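Local coordinates for alcohol dehydrogenase (Aeropyrum pernix, PDB 1H2B), which catalyses, as a zinc-containing alcohol dehydrogenase, the oxidation of alcohols, with NAD(+) as the probable hydride acceptor, at the interface of chains A and B and the interface of chains A and C. Coordinates in Å, arbitrary orientation; residue numbers count along the deposited sequence, not the author numbering. Chains: chain A/B/C, Alcohol dehydrogenase.

Contact 1: the interface of chains A and B. Residues chain A 174, 208-209, 321; chain B 186, 209-211.
A:Leu321, on helix 312-323, lays its branch point against the ring of B:Pro186. CG of the leucine sits 3.5 Å from CG of the proline, while CD2 of A:Leu321 reaches 3.7 Å from CB of B:Pro186, so the branch carbon rests against the CB-CG edge of the pyrrolidine ring, from one side of its plane, with CD2 beside it. The leucine CG stands anti to its own carbonyl carbon (chi1 -79°), which turns the branch carbon itself to the proline, with the methyls flanking it. From helix 166-181, A:Tyr174 meets the same proline head-on, its phenol OH lying 3.4 Å from CG of B:Pro186. B:Pro186 is thus wedged between an aliphatic fork and a phenol. Shortening the leucine to an alanine would probably leave a gap beside the B:Pro186 ring and give the tyrosine a less firmly seated neighbour.

A second apolar contact is made by A:Met209 at the end of helix 197-209. Its chain is bent at chi2 (-80°) and chi3 (-67°), bringing the thioether SD to 3.9 Å from CG of B:Pro211.

A polar link runs through water. The oxygen of water 1 lies 2.7 Å from the backbone O of A:Val208. The same water oxygen is 2.9 Å from the backbone O of B:Thr210, bridging two acceptors that need a donor between them. By seating rigid proline rings against helix surfaces, the patch contributes to a two-fold interface of the deposited tetramer, plausibly aiding stability in this hyperthermophilic enzyme.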
# COMPACT_ATOMS: atom_id res chain seq x y z
N TYR A 174 9.58 -8.04 14.72
CA TYR A 174 9.69 -7.99 13.25
C TYR A 174 8.41 -7.52 12.57
O TYR A 174 8.45 -6.60 11.73
CB TYR A 174 10.14 -9.37 12.78
CG TYR A 174 10.34 -9.45 11.28
CD1 TYR A 174 9.43 -10.15 10.47
CD2 TYR A 174 11.43 -8.82 10.70
CE1 TYR A 174 9.61 -10.17 9.11
CE2 TYR A 174 11.65 -8.91 9.33
CZ TYR A 174 10.73 -9.55 8.58
OH TYR A 174 10.96 -9.56 7.22
N VAL A 208 18.24 -2.40 10.24
CA VAL A 208 18.35 -3.28 9.07
C VAL A 208 17.21 -3.00 8.08
O VAL A 208 17.40 -3.16 6.86
CB VAL A 208 18.23 -4.82 9.53
CG1 VAL A 208 18.17 -5.79 8.33
CG2 VAL A 208 19.37 -5.21 10.43
N MET A 209 16.03 -2.62 8.60
CA MET A 209 14.81 -2.62 7.77
C MET A 209 14.34 -1.23 7.35
O MET A 209 13.46 -1.10 6.47
CB MET A 209 13.65 -3.37 8.48
CG MET A 209 13.94 -4.84 8.84
SD MET A 209 13.78 -6.07 7.49
CE MET A 209 11.99 -6.01 7.15
N LEU A 321 17.12 -13.53 8.37
CA LEU A 321 17.95 -12.47 8.88
C LEU A 321 18.94 -12.94 9.93
O LEU A 321 20.08 -12.53 9.92
CB LEU A 321 17.10 -11.35 9.51
CG LEU A 321 16.43 -10.36 8.62
CD1 LEU A 321 15.62 -9.34 9.47
CD2 LEU A 321 17.45 -9.62 7.76
N PRO B 186 13.71 -10.12 3.68
CA PRO B 186 14.92 -10.92 3.88
C PRO B 186 14.90 -12.27 3.17
O PRO B 186 13.95 -13.04 3.32
CB PRO B 186 14.96 -11.13 5.43
CG PRO B 186 14.09 -9.97 5.98
CD PRO B 186 13.00 -9.81 4.94
N MET B 209 18.26 0.48 2.03
CA MET B 209 16.81 0.64 2.02
C MET B 209 16.03 -0.69 2.04
O MET B 209 14.81 -0.69 2.24
CB MET B 209 16.37 1.48 0.85
CG MET B 209 16.67 2.93 1.10
SD MET B 209 16.60 3.71 -0.42
CE MET B 209 14.83 3.68 -0.65
N THR B 210 16.73 -1.80 1.82
CA THR B 210 16.10 -3.11 1.84
C THR B 210 16.99 -4.12 2.52
O THR B 210 18.20 -3.90 2.64
CB THR B 210 15.83 -3.64 0.42
OG1 THR B 210 16.98 -4.25 -0.15
CG2 THR B 210 15.43 -2.51 -0.59
N PRO B 211 16.40 -5.23 2.94
CA PRO B 211 17.19 -6.37 3.41
C PRO B 211 17.46 -7.43 2.33
O PRO B 211 17.87 -8.55 2.66
CB PRO B 211 16.28 -6.93 4.50
CG PRO B 211 14.94 -6.83 3.87
CD PRO B 211 14.96 -5.46 3.17
O HOH W 1 19.38 -2.85 5.04

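Contact 2: the interface of chains A and C. Residues chain A 65, 283-286, 307; chain C 294-295, 298.
A:Trp65 and A:Tyr286 receive the short helix 294-299 of chain C beside the cofactor-binding part of this zinc-dependent, medium-chain alcohol dehydrogenase; A:Val284, A:Tyr286 and A:Ser307 belong to the NAD(+) site, and A:Trp65 also lines the pocket holding octanoic acid.

The aromatic contacts centre on C:Ile295. Its CD1 methyl lies over one face of the indole, 3.6 Å from the centroid of the six-membered ring of A:Trp65, a CH-pi contact. With CG1 anti to the backbone N (chi1 -170°), the ethyl arm extends along the indole, and CG1 of C:Ile295 also comes 3.7 Å from CD1 of A:Tyr286. One turn on, C:Ile298 crosses the phenol at about a right angle and puts its own CG1 3.7 Å from CD2 of A:Tyr286, so the two isoleucines pack against the same side of the tyrosine ring, one towards its CD1 and the other towards its CD2.

Within chain A the aromatic pair is locked together by a hydrogen bond from the indole NE1 of A:Trp65 to the phenol OH of A:Tyr286, 2.9 Å long and 152° at the hydrogen. The oxygen lies in the indole plane, fixing the edge of the platform on which C:Ile295 rests.

Beyond the rings, the CG2 methyl of C:Ile298 abuts the strand end, 3.4 Å from the backbone O of A:Ile283. The same CG2 of C:Ile298 is 3.6 Å from the backbone O of A:Val284. C:Thr294, at the start of the helix, packs its CG2 methyl 4.0 Å from CG2 of A:Ile283.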
# COMPACT_ATOMS: atom_id res chain seq x y z
N TRP A 65 -4.49 -12.73 31.86
CA TRP A 65 -5.10 -13.41 30.73
C TRP A 65 -6.27 -14.33 31.14
O TRP A 65 -6.85 -14.99 30.28
CB TRP A 65 -4.07 -14.24 29.97
CG TRP A 65 -3.16 -13.36 29.15
CD1 TRP A 65 -1.88 -12.93 29.48
CD2 TRP A 65 -3.46 -12.80 27.88
NE1 TRP A 65 -1.38 -12.15 28.47
CE2 TRP A 65 -2.32 -12.04 27.48
CE3 TRP A 65 -4.56 -12.87 27.01
CZ2 TRP A 65 -2.26 -11.37 26.26
CZ3 TRP A 65 -4.49 -12.17 25.79
CH2 TRP A 65 -3.35 -11.44 25.44
N ILE A 283 1.57 -0.24 19.11
CA ILE A 283 1.43 -0.76 20.46
C ILE A 283 1.70 -2.26 20.48
O ILE A 283 0.99 -3.07 19.84
CB ILE A 283 0.00 -0.44 20.98
CG1 ILE A 283 -0.14 1.07 21.11
CG2 ILE A 283 -0.23 -1.17 22.30
CD1 ILE A 283 -1.59 1.55 21.40
N VAL A 284 2.76 -2.64 21.19
CA VAL A 284 3.19 -4.00 21.31
C VAL A 284 3.08 -4.50 22.73
O VAL A 284 2.41 -5.50 23.01
CB VAL A 284 4.64 -4.23 20.77
CG1 VAL A 284 5.00 -5.69 20.83
CG2 VAL A 284 4.72 -3.69 19.31
N GLY A 285 3.70 -3.77 23.66
CA GLY A 285 3.51 -4.14 25.05
C GLY A 285 2.07 -3.87 25.48
O GLY A 285 1.35 -3.09 24.87
N TYR A 286 1.66 -4.56 26.54
CA TYR A 286 0.31 -4.32 27.02
C TYR A 286 0.27 -4.42 28.53
O TYR A 286 1.21 -4.85 29.17
CB TYR A 286 -0.68 -5.32 26.37
CG TYR A 286 -0.31 -6.74 26.69
CD1 TYR A 286 -0.80 -7.38 27.83
CD2 TYR A 286 0.58 -7.45 25.87
CE1 TYR A 286 -0.41 -8.69 28.13
CE2 TYR A 286 0.98 -8.75 26.17
CZ TYR A 286 0.48 -9.36 27.31
OH TYR A 286 0.88 -10.60 27.65
N SER A 307 -0.05 -4.52 17.34
CA SER A 307 0.67 -5.54 16.60
C SER A 307 0.73 -6.77 17.45
O SER A 307 1.01 -6.70 18.66
CB SER A 307 2.08 -5.00 16.22
OG SER A 307 2.61 -5.79 15.16
N THR C 294 -4.87 -1.81 26.50
CA THR C 294 -3.92 -2.31 25.49
C THR C 294 -3.95 -3.82 25.31
O THR C 294 -3.59 -4.33 24.24
CB THR C 294 -2.48 -1.82 25.73
OG1 THR C 294 -2.08 -2.13 27.07
CG2 THR C 294 -2.38 -0.33 25.59
N ILE C 295 -4.36 -4.60 26.33
CA ILE C 295 -4.34 -6.04 26.12
C ILE C 295 -5.35 -6.38 24.98
O ILE C 295 -5.14 -7.33 24.26
CB ILE C 295 -4.62 -6.84 27.41
CG1 ILE C 295 -4.34 -8.33 27.18
CG2 ILE C 295 -6.06 -6.54 27.94
CD1 ILE C 295 -4.25 -9.17 28.52
N ILE C 298 -3.79 -5.30 21.44
CA ILE C 298 -2.90 -6.31 20.85
C ILE C 298 -3.63 -7.64 20.59
O ILE C 298 -3.40 -8.27 19.55
CB ILE C 298 -1.55 -6.45 21.63
CG1 ILE C 298 -1.73 -7.17 22.96
CG2 ILE C 298 -0.91 -5.09 21.83
CD1 ILE C 298 -1.55 -8.69 22.90

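Contact 1 and contact 2 lie about 24 Å apart, measured between the centres of their C-alpha atoms, and have no residue in common. Chain A meets B in contact 1 through helices 166-181, 197-209 and 312-323, and C in contact 2 through the end of strand 279-283 and the loop after it, A:Ser307 and A:Trp65 from a distant loop, against helix 294-299 of C. Each belongs to a separate two-fold interface, so the two pairings together join four copies in the deposited assembly. Contact 2 includes NAD(+)-site residues and could couple association to that pocket's shape, whereas contact 1 may be mainly architectural.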